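Long-range contacts in uncharacterized protein (Bacteroides ovatus, PDB 4FS7), which is of unknown function but, as an extracellular protein built from leucine-rich repeats of the BspA type, probably takes part in protein binding: residues 218-223 with 240-245; 174-179 with 197-202; 235-240 with 258-263; 225-230 with 247-252. One frame throughout, in Å; residues are numbered along the deposited sequence.

Contact 1 of 4, residues 218-223 with 240-245; sequences SLYYLG and SFTELG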
loop_
_atom_site.group_PDB
_atom_site.type_symbol
_atom_site.label_atom_id
_atom_site.label_comp_id
_atom_site.label_asym_id
_atom_site.label_seq_id
_atom_site.Cartn_x
_atom_site.Cartn_y
_atom_site.Cartn_z
ATOM N N SER A 218 11.975 -14.423 3.702
ATOM C CA SER A 218 12.820 -13.288 4.064
ATOM C C SER A 218 12.038 -12.012 4.507
ATOM O O SER A 218 12.623 -11.112 5.069
ATOM C CB SER A 218 13.731 -12.900 2.885
ATOM O OG SER A 218 12.924 -12.754 1.709
ATOM N N LEU A 219 10.756 -11.938 4.173
ATOM C CA LEU A 219 9.976 -10.749 4.390
ATOM C C LEU A 219 9.590 -10.626 5.852
ATOM O O LEU A 219 8.919 -11.493 6.401
ATOM C CB LEU A 219 8.740 -10.789 3.501
ATOM C CG LEU A 219 7.725 -9.667 3.666
ATOM C CD1 LEU A 219 8.283 -8.305 3.335
ATOM C CD2 LEU A 219 6.522 -9.968 2.800
ATOM N N TYR A 220 10.057 -9.551 6.494
ATOM C CA TYR A 220 9.847 -9.444 7.944
ATOM C C TYR A 220 9.041 -8.247 8.386
ATOM O O TYR A 220 8.684 -8.161 9.557
ATOM C CB TYR A 220 11.180 -9.516 8.695
ATOM C CG TYR A 220 12.099 -8.376 8.448
ATOM C CD1 TYR A 220 11.910 -7.161 9.066
ATOM C CD2 TYR A 220 13.180 -8.513 7.566
ATOM C CE1 TYR A 220 12.795 -6.096 8.829
ATOM C CE2 TYR A 220 14.044 -7.462 7.315
ATOM C CZ TYR A 220 13.832 -6.252 7.946
ATOM O OH TYR A 220 14.679 -5.186 7.751
ATOM N N TYR A 221 8.751 -7.320 7.465
ATOM C CA TYR A 221 8.101 -6.063 7.797
ATOM C C TYR A 221 7.046 -5.670 6.822
ATOM O O TYR A 221 7.299 -5.628 5.622
ATOM C CB TYR A 221 9.160 -4.948 7.894
ATOM C CG TYR A 221 8.607 -3.577 8.244
ATOM C CD1 TYR A 221 8.107 -2.704 7.276
ATOM C CD2 TYR A 221 8.529 -3.179 9.548
ATOM C CE1 TYR A 221 7.610 -1.463 7.614
ATOM C CE2 TYR A 221 7.985 -1.950 9.900
ATOM C CZ TYR A 221 7.515 -1.094 8.926
ATOM O OH TYR A 221 6.988 0.155 9.268
ATOM N N LEU A 222 5.876 -5.312 7.334
ATOM C CA LEU A 222 4.800 -4.660 6.536
ATOM C C LEU A 222 4.456 -3.332 7.177
ATOM O O LEU A 222 4.103 -3.277 8.344
ATOM C CB LEU A 222 3.469 -5.443 6.471
ATOM C CG LEU A 222 3.495 -6.865 5.965
ATOM C CD1 LEU A 222 2.106 -7.530 6.019
ATOM C CD2 LEU A 222 4.072 -6.996 4.587
ATOM N N GLY A 223 4.531 -2.254 6.394
ATOM C CA GLY A 223 4.322 -0.909 6.879
ATOM C C GLY A 223 2.852 -0.525 7.049
ATOM O O GLY A 223 1.905 -1.289 6.761
ATOM N N SER A 240 8.032 -15.740 10.436
ATOM C CA SER A 240 9.117 -14.959 9.848
ATOM C C SER A 240 8.901 -13.442 9.913
ATOM O O SER A 240 9.866 -12.673 9.816
ATOM C CB SER A 240 9.353 -15.403 8.389
ATOM O OG SER A 240 8.127 -15.599 7.723
ATOM N N PHE A 241 7.669 -12.993 10.141
ATOM C CA PHE A 241 7.444 -11.566 10.357
ATOM C C PHE A 241 7.913 -11.180 11.736
ATOM O O PHE A 241 7.650 -11.896 12.701
ATOM C CB PHE A 241 5.981 -11.175 10.145
ATOM C CG PHE A 241 5.622 -11.044 8.703
ATOM C CD1 PHE A 241 5.249 -12.128 7.975
ATOM C CD2 PHE A 241 5.812 -9.836 8.050
ATOM C CE1 PHE A 241 4.971 -12.006 6.620
ATOM C CE2 PHE A 241 5.531 -9.730 6.709
ATOM C CZ PHE A 241 5.085 -10.826 6.022
ATOM N N THR A 242 8.585 -10.029 11.818
ATOM C CA THR A 242 8.965 -9.454 13.092
ATOM C C THR A 242 8.252 -8.145 13.437
ATOM O O THR A 242 8.150 -7.823 14.631
ATOM C CB THR A 242 10.450 -9.303 13.196
ATOM O OG1 THR A 242 10.886 -8.421 12.168
ATOM C CG2 THR A 242 11.166 -10.686 13.096
ATOM N N GLU A 243 7.751 -7.407 12.447
ATOM C CA GLU A 243 6.977 -6.225 12.727
ATOM C C GLU A 243 5.922 -5.960 11.668
ATOM O O GLU A 243 6.204 -6.001 10.477
ATOM C CB GLU A 243 7.862 -4.993 12.862
ATOM C CG GLU A 243 7.064 -3.759 13.252
ATOM C CD GLU A 243 7.869 -2.503 13.523
ATOM O OE1 GLU A 243 9.103 -2.512 13.374
ATOM O OE2 GLU A 243 7.251 -1.479 13.877
ATOM N N LEU A 244 4.719 -5.670 12.164
ATOM C CA LEU A 244 3.620 -5.108 11.387
ATOM C C LEU A 244 3.382 -3.702 11.911
ATOM O O LEU A 244 3.388 -3.499 13.128
ATOM C CB LEU A 244 2.324 -5.927 11.540
ATOM C CG LEU A 244 2.429 -7.414 11.246
ATOM C CD1 LEU A 244 1.114 -8.093 11.505
ATOM C CD2 LEU A 244 2.912 -7.672 9.829
ATOM N N GLY A 245 3.216 -2.753 10.990
ATOM C CA GLY A 245 2.871 -1.383 11.301
ATOM C C GLY A 245 1.439 -1.212 11.778
ATOM O O GLY A 245 0.825 -2.151 12.265
HETATM O O HOH W 1 7.777 -13.843 5.788
HETATM O O HOH W 2 6.564 0.513 11.931
#
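Successive coils of a leucine-rich-repeat solenoid meet here through two short parallel strands, 221-222 and 243-244, whose segments run in directions 9° apart. The main bump is the ring of Phe241, which fills a hollow lined by Leu219, Leu222 and the backbone of Tyr220. Leu219 lies alongside it, with CD2 3.6 Å from Phe241 CZ, while Leu222 crosses it obliquely and brings CG to 3.6 Å from Phe241 CE2. Leu219 O sits over the centre of one face of this ring, and Phe215 meets the ring edge-to-face. On the same side of the sheet Leu222 and Leu244 run side by side, CD1 of the former 3.9 Å from CD2 of the latter.

On the other side, the extended Glu243 follows the edge of the Tyr221 ring, its CD 3.7 Å from Tyr221 CE2 and its carboxylate turned 85° from the ring plane. A water joins Tyr221 OH to Glu243 OE2. Gly245 fits closely, since a CB there would be tight against Gly223 C. Tyr220 O is gripped twice: Thr242 N uses a lone pair at 2.9 Å, and Glu243 N approaches nearly along the C=O axis of Tyr220 O at 3.1 Å.

Contact 2 of 4, residues 174-179 with 197-202; sequences ETLHNG and KIIRDY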
loop_
_atom_site.group_PDB
_atom_site.type_symbol
_atom_site.label_atom_id
_atom_site.label_comp_id
_atom_site.label_asym_id
_atom_site.label_seq_id
_atom_site.Cartn_x
_atom_site.Cartn_y
_atom_site.Cartn_z
ATOM N N GLU A 174 14.886 -5.702 -2.482
ATOM C CA GLU A 174 14.648 -6.075 -1.087
ATOM C C GLU A 174 13.657 -5.181 -0.356
ATOM O O GLU A 174 13.189 -5.577 0.694
ATOM C CB GLU A 174 15.945 -6.196 -0.343
ATOM C CG GLU A 174 16.795 -7.376 -0.875
ATOM C CD GLU A 174 18.027 -7.743 -0.074
ATOM O OE1 GLU A 174 18.351 -7.087 0.924
ATOM O OE2 GLU A 174 18.713 -8.717 -0.517
ATOM N N THR A 175 13.383 -4.000 -0.884
ATOM C CA THR A 175 12.451 -3.063 -0.262
ATOM C C THR A 175 11.487 -2.506 -1.317
ATOM O O THR A 175 11.926 -2.069 -2.384
ATOM C CB THR A 175 13.196 -1.866 0.357
ATOM O OG1 THR A 175 14.170 -2.330 1.296
ATOM C CG2 THR A 175 12.252 -0.879 1.004
ATOM N N LEU A 176 10.189 -2.562 -1.043
ATOM C CA LEU A 176 9.176 -1.901 -1.856
ATOM C C LEU A 176 8.815 -0.572 -1.206
ATOM O O LEU A 176 8.426 -0.529 -0.035
ATOM C CB LEU A 176 7.917 -2.749 -2.105
ATOM C CG LEU A 176 8.112 -4.128 -2.725
ATOM C CD1 LEU A 176 6.797 -4.798 -3.061
ATOM C CD2 LEU A 176 9.066 -4.052 -3.914
ATOM N N HIS A 177 8.996 0.505 -1.952
ATOM C CA HIS A 177 8.819 1.851 -1.439
ATOM C C HIS A 177 7.373 2.233 -1.172
ATOM O O HIS A 177 6.431 1.599 -1.654
ATOM C CB HIS A 177 9.499 2.863 -2.377
ATOM C CG HIS A 177 10.987 2.908 -2.216
ATOM N ND1 HIS A 177 11.707 4.071 -2.386
ATOM C CD2 HIS A 177 11.901 1.928 -1.979
ATOM C CE1 HIS A 177 13.001 3.810 -2.216
ATOM N NE2 HIS A 177 13.150 2.518 -1.971
ATOM N N ASN A 178 7.237 3.288 -0.394
ATOM C CA ASN A 178 5.927 3.760 0.028
ATOM C C ASN A 178 4.971 3.964 -1.175
ATOM O O ASN A 178 5.318 4.585 -2.178
ATOM C CB ASN A 178 6.154 5.038 0.860
ATOM C CG ASN A 178 4.880 5.722 1.299
ATOM O OD1 ASN A 178 3.956 5.896 0.526
ATOM N ND2 ASN A 178 4.826 6.096 2.557
ATOM N N GLY A 179 3.773 3.391 -1.070
ATOM C CA GLY A 179 2.724 3.653 -2.031
ATOM C C GLY A 179 3.017 3.180 -3.434
ATOM O O GLY A 179 2.297 3.584 -4.348
ATOM N N LYS A 197 12.576 -8.104 1.782
ATOM C CA LYS A 197 12.714 -7.886 3.236
ATOM C C LYS A 197 11.621 -7.013 3.831
ATOM O O LYS A 197 11.106 -7.274 4.913
ATOM C CB LYS A 197 14.047 -7.206 3.544
ATOM C CG LYS A 197 15.309 -7.992 3.061
ATOM C CD LYS A 197 15.528 -9.317 3.847
ATOM C CE LYS A 197 16.592 -10.226 3.260
ATOM N NZ LYS A 197 17.962 -9.692 3.471
ATOM N N ILE A 198 11.277 -5.956 3.096
ATOM C CA ILE A 198 10.429 -4.858 3.608
ATOM C C ILE A 198 9.408 -4.413 2.584
ATOM O O ILE A 198 9.782 -4.166 1.432
ATOM C CB ILE A 198 11.360 -3.638 3.980
ATOM C CG1 ILE A 198 12.306 -3.996 5.116
ATOM C CG2 ILE A 198 10.524 -2.379 4.272
ATOM C CD1 ILE A 198 13.429 -2.976 5.309
ATOM N N ILE A 199 8.159 -4.270 3.009
ATOM C CA ILE A 199 7.108 -3.588 2.238
ATOM C C ILE A 199 6.758 -2.349 3.046
ATOM O O ILE A 199 6.295 -2.455 4.194
ATOM C CB ILE A 199 5.874 -4.479 1.996
ATOM C CG1 ILE A 199 6.250 -5.667 1.112
ATOM C CG2 ILE A 199 4.728 -3.666 1.428
ATOM C CD1 ILE A 199 5.163 -6.734 0.961
ATOM N N ARG A 200 6.984 -1.174 2.467
ATOM C CA ARG A 200 6.759 0.085 3.154
ATOM C C ARG A 200 5.302 0.511 3.156
ATOM O O ARG A 200 4.432 -0.129 2.568
ATOM C CB ARG A 200 7.681 1.164 2.573
ATOM C CG ARG A 200 9.149 0.918 2.901
ATOM C CD ARG A 200 10.002 2.133 2.576
ATOM N NE ARG A 200 11.404 1.976 2.959
ATOM C CZ ARG A 200 12.427 2.645 2.394
ATOM N NH1 ARG A 200 12.195 3.485 1.380
ATOM N NH2 ARG A 200 13.690 2.432 2.798
ATOM N N ASP A 201 5.051 1.632 3.819
ATOM C CA ASP A 201 3.684 2.109 4.051
ATOM C C ASP A 201 2.903 2.251 2.771
ATOM O O ASP A 201 3.447 2.717 1.763
ATOM C CB ASP A 201 3.695 3.484 4.755
ATOM C CG ASP A 201 4.400 3.542 6.090
ATOM O OD1 ASP A 201 4.721 2.537 6.683
ATOM O OD2 ASP A 201 4.607 4.683 6.584
ATOM N N TYR A 202 1.604 1.927 2.772
ATOM C CA TYR A 202 0.684 2.147 1.686
ATOM C C TYR A 202 1.033 1.399 0.413
ATOM O O TYR A 202 0.383 1.661 -0.585
ATOM C CB TYR A 202 0.570 3.653 1.382
ATOM C CG TYR A 202 0.011 4.443 2.531
ATOM C CD1 TYR A 202 -1.353 4.490 2.792
ATOM C CD2 TYR A 202 0.848 5.121 3.349
ATOM C CE1 TYR A 202 -1.849 5.239 3.873
ATOM C CE2 TYR A 202 0.366 5.858 4.458
ATOM C CZ TYR A 202 -0.980 5.883 4.709
ATOM O OH TYR A 202 -1.451 6.616 5.779
HETATM O O HOH W 3 14.930 -0.342 3.099
HETATM O O HOH W 4 9.666 4.681 0.607
#
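The backbones of 174-179 and 197-202 run parallel, 2° apart end to end, and stay in register from Glu174 beside Lys197 to Gly179 beside Tyr202. Glu174 O accepts from both Lys197 N, on a lone pair at 2.8 Å, and Ile198 N. Leu176 N then donates to Ile198 O and Arg200 N to Leu176 O, which is the ladder of a short parallel pair between successive coils of the leucine-rich-repeat solenoid. Beyond the strands Gly179 N still reaches Asp201 O at 2.9 Å, and the positive phi of Gly179 suits a residue without CB.

Arg200 makes the largest single contribution. CG is anti to the carbonyl carbon (chi1 -69°) and the chain is extended to NE, so the guanidinium swings across the first segment. Its NH1 stands over the centre of one face of the His177 ring, 3.6 Å from His177 NE2, with the two planes 38° apart. One guanidinium face is covered by Thr175 CG2, 3.6 Å from Arg200 NE. Water fixes the group further, since one molecule takes bonds from both Arg200 NH1 and Asn178 N. At the other end Glu174 and Lys197 lie side by side, and their salt bridge is long, with Glu174 OE1 3.7 Å from Lys197 NZ. Leu176 and Ile199 point to the opposite side of the sheet from Thr175 and Ile198.

Strand 175-176 is one of the two outermost strands of its five-stranded parallel sheet within the chain, and strand 198-199 passes the pairing on to 221-222. Asp201 OD1 accepts from Asp224 N on the following coil.

Contact 3 of 4, residues 235-240 with 258-263; sequences IIIPDS and ISIQNN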
loop_
_atom_site.group_PDB
_atom_site.type_symbol
_atom_site.label_atom_id
_atom_site.label_comp_id
_atom_site.label_asym_id
_atom_site.label_seq_id
_atom_site.Cartn_x
_atom_site.Cartn_y
_atom_site.Cartn_z
ATOM N N ILE A 235 -5.648 -14.565 5.672
ATOM C CA ILE A 235 -4.297 -14.176 5.942
ATOM C C ILE A 235 -3.728 -15.031 7.062
ATOM O O ILE A 235 -4.326 -15.200 8.136
ATOM C CB ILE A 235 -4.245 -12.654 6.331
ATOM C CG1 ILE A 235 -4.425 -11.806 5.093
ATOM C CG2 ILE A 235 -2.923 -12.291 7.039
ATOM C CD1 ILE A 235 -3.218 -11.836 4.098
ATOM N N ILE A 236 -2.542 -15.539 6.836
ATOM C CA ILE A 236 -1.697 -16.121 7.861
ATOM C C ILE A 236 -0.430 -15.321 7.897
ATOM O O ILE A 236 0.285 -15.210 6.874
ATOM C CB ILE A 236 -1.399 -17.619 7.592
ATOM C CG1 ILE A 236 -2.695 -18.435 7.585
ATOM C CG2 ILE A 236 -0.401 -18.136 8.600
ATOM C CD1 ILE A 236 -2.479 -19.895 7.309
ATOM N N ILE A 237 -0.131 -14.737 9.041
ATOM C CA ILE A 237 1.137 -14.080 9.248
ATOM C C ILE A 237 2.117 -15.096 9.785
ATOM O O ILE A 237 1.950 -15.580 10.895
ATOM C CB ILE A 237 1.008 -12.846 10.208
ATOM C CG1 ILE A 237 0.053 -11.769 9.626
ATOM C CG2 ILE A 237 2.384 -12.228 10.508
ATOM C CD1 ILE A 237 0.479 -11.133 8.296
ATOM N N PRO A 238 3.118 -15.476 8.990
ATOM C CA PRO A 238 4.039 -16.524 9.436
ATOM C C PRO A 238 5.010 -15.998 10.473
ATOM O O PRO A 238 5.172 -14.781 10.702
ATOM C CB PRO A 238 4.752 -16.930 8.138
ATOM C CG PRO A 238 4.830 -15.644 7.373
ATOM C CD PRO A 238 3.456 -15.018 7.633
ATOM N N ASP A 239 5.663 -16.944 11.132
ATOM C CA ASP A 239 6.594 -16.632 12.203
ATOM C C ASP A 239 7.785 -15.788 11.739
ATOM O O ASP A 239 8.515 -15.211 12.570
ATOM C CB ASP A 239 7.100 -17.914 12.889
ATOM C CG ASP A 239 6.010 -18.674 13.648
ATOM O OD1 ASP A 239 5.048 -18.017 14.155
ATOM O OD2 ASP A 239 6.149 -19.946 13.756
ATOM N N SER A 240 8.032 -15.740 10.436
ATOM C CA SER A 240 9.117 -14.959 9.848
ATOM C C SER A 240 8.901 -13.442 9.913
ATOM O O SER A 240 9.866 -12.673 9.816
ATOM C CB SER A 240 9.353 -15.403 8.389
ATOM O OG SER A 240 8.127 -15.599 7.723
ATOM N N ILE A 258 -8.095 -14.451 9.782
ATOM C CA ILE A 258 -6.734 -14.094 10.095
ATOM C C ILE A 258 -6.141 -14.988 11.162
ATOM O O ILE A 258 -6.833 -15.398 12.103
ATOM C CB ILE A 258 -6.557 -12.568 10.461
ATOM C CG1 ILE A 258 -7.089 -12.175 11.849
ATOM C CG2 ILE A 258 -7.159 -11.711 9.358
ATOM C CD1 ILE A 258 -6.035 -12.279 12.970
ATOM N N SER A 259 -4.853 -15.244 11.023
ATOM C CA SER A 259 -4.093 -15.998 11.977
ATOM C C SER A 259 -2.768 -15.330 12.202
ATOM O O SER A 259 -1.977 -15.173 11.244
ATOM C CB SER A 259 -3.900 -17.406 11.438
ATOM O OG SER A 259 -3.015 -18.119 12.293
ATOM N N ILE A 260 -2.536 -14.888 13.421
ATOM C CA ILE A 260 -1.315 -14.233 13.812
ATOM C C ILE A 260 -0.951 -14.860 15.108
ATOM O O ILE A 260 -1.384 -14.407 16.157
ATOM C CB ILE A 260 -1.494 -12.696 14.006
ATOM C CG1 ILE A 260 -2.034 -12.039 12.774
ATOM C CG2 ILE A 260 -0.174 -12.084 14.358
ATOM C CD1 ILE A 260 -2.073 -10.472 12.937
ATOM N N GLN A 261 -0.149 -15.920 15.065
ATOM C CA GLN A 261 0.023 -16.747 16.232
ATOM C C GLN A 261 1.278 -16.456 17.008
ATOM O O GLN A 261 1.394 -16.843 18.172
ATOM C CB GLN A 261 -0.071 -18.218 15.910
ATOM C CG GLN A 261 -1.420 -18.591 15.391
ATOM C CD GLN A 261 -1.680 -20.076 15.315
ATOM O OE1 GLN A 261 -1.806 -20.728 16.336
ATOM N NE2 GLN A 261 -1.816 -20.612 14.107
ATOM N N ASN A 262 2.233 -15.801 16.370
ATOM C CA ASN A 262 3.522 -15.617 16.932
ATOM C C ASN A 262 3.475 -14.755 18.191
ATOM O O ASN A 262 2.959 -13.619 18.198
ATOM C CB ASN A 262 4.454 -15.005 15.885
ATOM C CG ASN A 262 5.878 -15.076 16.298
ATOM O OD1 ASN A 262 6.336 -14.247 17.033
ATOM N ND2 ASN A 262 6.577 -16.156 15.897
ATOM N N ASN A 263 4.032 -15.282 19.258
ATOM C CA ASN A 263 3.974 -14.619 20.549
ATOM C C ASN A 263 4.837 -13.346 20.616
ATOM O O ASN A 263 4.507 -12.446 21.410
ATOM C CB ASN A 263 4.346 -15.604 21.690
ATOM C CG ASN A 263 5.766 -16.172 21.573
ATOM O OD1 ASN A 263 6.249 -16.543 20.488
ATOM N ND2 ASN A 263 6.421 -16.283 22.723
HETATM O O HOH W 5 2.316 -14.469 13.521
HETATM O O HOH W 6 0.378 -17.193 12.459
#
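This contact belongs to a parallel sheet along the leucine-rich-repeat solenoid, distinct from the sheet that contains strand 243-244. The short segments 235-237 and 258-260 run 4° apart, with axes 4.8 Å from each other at closest approach. Two backbone bonds pin them: Ser259 N donates to Ile235 O at 2.9 Å, and Ile237 N donates to Ser259 O at 2.9 Å, nearly along the C=O axis. Ile235, Ile237, Ile258 and Ile260 face one side of the sheet. There Ile237 and Ile260 lie alongside each other, both with CG1 anti to the carbonyl carbon, and their CG1 atoms are 3.8 Å apart. Past this pair the chains separate, and water takes over the bridging. One molecule donates to Ile237 O and accepts from Asn262 N, and a second links Ile237 O with Gln261 N.

Side chains close the far end. Asn262, CG anti to the backbone N (chi1 -167°), sends ND2 to Asp239 OD1 at 3.0 Å, reaching that oxygen from above the carboxylate plane. Its OD1 accepts from Lys264 N. An alanine at Asn262 would remove both bonds and would probably loosen the tie between the two segments beyond the strands.

Strand 234-237 is one of the two outermost in its sheet within the chain, whereas 257-260 continues the pairing to 280-283 through backbone bonds of Ile258 and Ile260.

Contact 4 of 4, residues 225-230 with 247-252; sequences FALSKT and SVFYGC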
loop_
_atom_site.group_PDB
_atom_site.type_symbol
_atom_site.label_atom_id
_atom_site.label_comp_id
_atom_site.label_asym_id
_atom_site.label_seq_id
_atom_site.Cartn_x
_atom_site.Cartn_y
_atom_site.Cartn_z
ATOM N N PHE A 225 -0.763 0.659 6.705
ATOM C CA PHE A 225 -1.714 0.592 5.624
ATOM C C PHE A 225 -1.209 -0.190 4.397
ATOM O O PHE A 225 -1.755 -0.075 3.319
ATOM C CB PHE A 225 -2.183 1.996 5.161
ATOM C CG PHE A 225 -2.996 2.739 6.172
ATOM C CD1 PHE A 225 -4.394 2.608 6.193
ATOM C CD2 PHE A 225 -2.410 3.609 7.051
ATOM C CE1 PHE A 225 -5.154 3.311 7.103
ATOM C CE2 PHE A 225 -3.203 4.308 7.973
ATOM C CZ PHE A 225 -4.542 4.160 7.970
ATOM N N ALA A 226 -0.197 -1.062 4.556
ATOM C CA ALA A 226 0.425 -1.670 3.369
ATOM C C ALA A 226 -0.482 -2.524 2.543
ATOM O O ALA A 226 -0.301 -2.611 1.316
ATOM C CB ALA A 226 1.701 -2.431 3.729
ATOM N N LEU A 227 -1.443 -3.173 3.208
ATOM C CA LEU A 227 -2.399 -4.046 2.536
ATOM C C LEU A 227 -3.819 -3.555 2.806
ATOM O O LEU A 227 -4.757 -4.340 2.764
ATOM C CB LEU A 227 -2.186 -5.509 2.947
ATOM C CG LEU A 227 -0.892 -6.144 2.441
ATOM C CD1 LEU A 227 -0.655 -7.502 3.118
ATOM C CD2 LEU A 227 -1.023 -6.306 0.930
ATOM N N SER A 228 -3.995 -2.269 3.032
ATOM C CA SER A 228 -5.325 -1.725 3.305
ATOM C C SER A 228 -6.179 -1.730 2.067
ATOM O O SER A 228 -5.715 -1.438 0.952
ATOM C CB SER A 228 -5.165 -0.314 3.832
ATOM O OG SER A 228 -6.404 0.336 3.959
ATOM N N LYS A 229 -7.457 -2.033 2.225
ATOM C CA LYS A 229 -8.399 -2.045 1.106
ATOM C C LYS A 229 -7.886 -2.907 -0.037
ATOM O O LYS A 229 -7.893 -2.499 -1.205
ATOM C CB LYS A 229 -8.700 -0.631 0.629
ATOM C CG LYS A 229 -9.557 0.132 1.605
ATOM C CD LYS A 229 -11.025 -0.310 1.560
ATOM C CE LYS A 229 -11.755 0.489 2.548
ATOM N NZ LYS A 229 -12.956 -0.164 3.038
ATOM N N THR A 230 -7.378 -4.081 0.312
ATOM C CA THR A 230 -7.039 -5.095 -0.653
ATOM C C THR A 230 -8.087 -6.196 -0.688
ATOM O O THR A 230 -9.055 -6.173 0.081
ATOM C CB THR A 230 -5.628 -5.652 -0.420
ATOM O OG1 THR A 230 -5.584 -6.316 0.853
ATOM C CG2 THR A 230 -4.539 -4.560 -0.576
ATOM N N SER A 247 -2.617 -0.360 11.097
ATOM C CA SER A 247 -3.658 -0.273 10.092
ATOM C C SER A 247 -3.310 -1.062 8.812
ATOM O O SER A 247 -3.788 -0.732 7.742
ATOM C CB SER A 247 -3.969 1.191 9.736
ATOM O OG SER A 247 -4.246 1.943 10.923
ATOM N N VAL A 248 -2.549 -2.150 8.943
ATOM C CA VAL A 248 -2.010 -2.811 7.792
ATOM C C VAL A 248 -3.098 -3.343 6.879
ATOM O O VAL A 248 -2.916 -3.333 5.674
ATOM C CB VAL A 248 -0.995 -3.912 8.164
ATOM C CG1 VAL A 248 -0.512 -4.682 6.935
ATOM C CG2 VAL A 248 0.193 -3.350 8.934
ATOM N N PHE A 249 -4.192 -3.849 7.469
ATOM C CA PHE A 249 -5.268 -4.397 6.737
ATOM C C PHE A 249 -6.544 -3.549 6.860
ATOM O O PHE A 249 -7.680 -4.026 6.705
ATOM C CB PHE A 249 -5.566 -5.839 7.186
ATOM C CG PHE A 249 -4.423 -6.763 6.926
ATOM C CD1 PHE A 249 -4.260 -7.377 5.676
ATOM C CD2 PHE A 249 -3.459 -6.985 7.892
ATOM C CE1 PHE A 249 -3.183 -8.204 5.418
ATOM C CE2 PHE A 249 -2.405 -7.805 7.650
ATOM C CZ PHE A 249 -2.241 -8.410 6.404
ATOM N N TYR A 250 -6.370 -2.259 7.072
ATOM C CA TYR A 250 -7.515 -1.385 7.308
ATOM C C TYR A 250 -8.566 -1.509 6.239
ATOM O O TYR A 250 -8.290 -1.357 5.054
ATOM C CB TYR A 250 -7.035 0.080 7.365
ATOM C CG TYR A 250 -8.124 1.034 7.731
ATOM C CD1 TYR A 250 -9.014 1.488 6.773
ATOM C CD2 TYR A 250 -8.323 1.436 9.030
ATOM C CE1 TYR A 250 -10.098 2.293 7.105
ATOM C CE2 TYR A 250 -9.385 2.277 9.361
ATOM C CZ TYR A 250 -10.268 2.677 8.407
ATOM O OH TYR A 250 -11.336 3.473 8.826
ATOM N N GLY A 251 -9.817 -1.762 6.638
ATOM C CA GLY A 251 -10.920 -1.699 5.742
ATOM C C GLY A 251 -11.033 -2.779 4.691
ATOM O O GLY A 251 -11.776 -2.617 3.730
ATOM N N CYS A 252 -10.254 -3.861 4.818
ATOM C CA CYS A 252 -10.343 -4.966 3.852
ATOM C C CYS A 252 -11.717 -5.599 3.983
ATOM O O CYS A 252 -12.047 -6.083 5.022
ATOM C CB CYS A 252 -9.270 -6.009 4.080
ATOM S SG CYS A 252 -7.619 -5.452 3.628
#
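Backbone and polar bonds join two equivalent turns of successive coils, each a type I turn running into a type II turn. Leu227 N donates to Val248 O at 2.9 Å. Tyr250 O takes two bonds, from Lys229 N in the plane of the Tyr250 carbonyl and from Ser228 OG, which lies above that plane at 2.8 Å. Lys229, bent at chi2 (-76°), curls back so that NZ meets a lone pair of Gly251 O at 2.8 Å. Thr230 N donates to Cys252 SG at 3.6 Å, while Thr230 OG1 bonds Leu227 O within its own turn. A CB on Gly251 would clash with Lys229 CE as it lies, and the positive phi also favours glycine.

Aromatic contacts gather at the other end. Ser247 CB makes a CH-pi contact with Phe225, 3.5 Å from the ring centroid and 12° off its normal. The Tyr250 ring lies obliquely to Phe225, the planes 49° apart, and Phe225 CE1 is 3.7 Å from Tyr250 CB. The Phe225 ring also meets Tyr202 of the preceding coil with nearly parallel planes. An alanine at Phe225 would probably uncover Ser247 CB and break this run of rings between coils.

Apolar packing fills the inner side: Leu227 lies alongside Phe249, its CD1 3.5 Å from Phe249 CE1, and Phe249 goes on to meet the ring of Phe272.

The chemistry therefore divides the contact in two. Directed bonds to Val248, Tyr250 and Gly251 carbonyls probably fix how one coil sits on the next, and rings and aliphatic groups add less directional packing at the Phe225 end and around Leu227 and Phe249.

How the contacts relate
From the N terminus, contact 2 comes first: it opens at 174 and closes at 197, its second segment ending before any other contact opens. Contacts 1, 4 and 3 then open in turn at 218, 225 and 235 and close in the same order at 240, 247 and 258, so each pair of them crosses and none nests; contacts 1 and 3 even share Ser240. Contacts 1 and 2 lie in one parallel sheet, where Gly223 N probably bonds Ile199 O. Contact 3 belongs to a second sheet, and Leu244 packs between the two on Ile237 and Ile260. Contact 4 joins the turns linking these sheets: Val248 touches Gly223 of contact 1, and Phe249 touches Ile235 of contact 3.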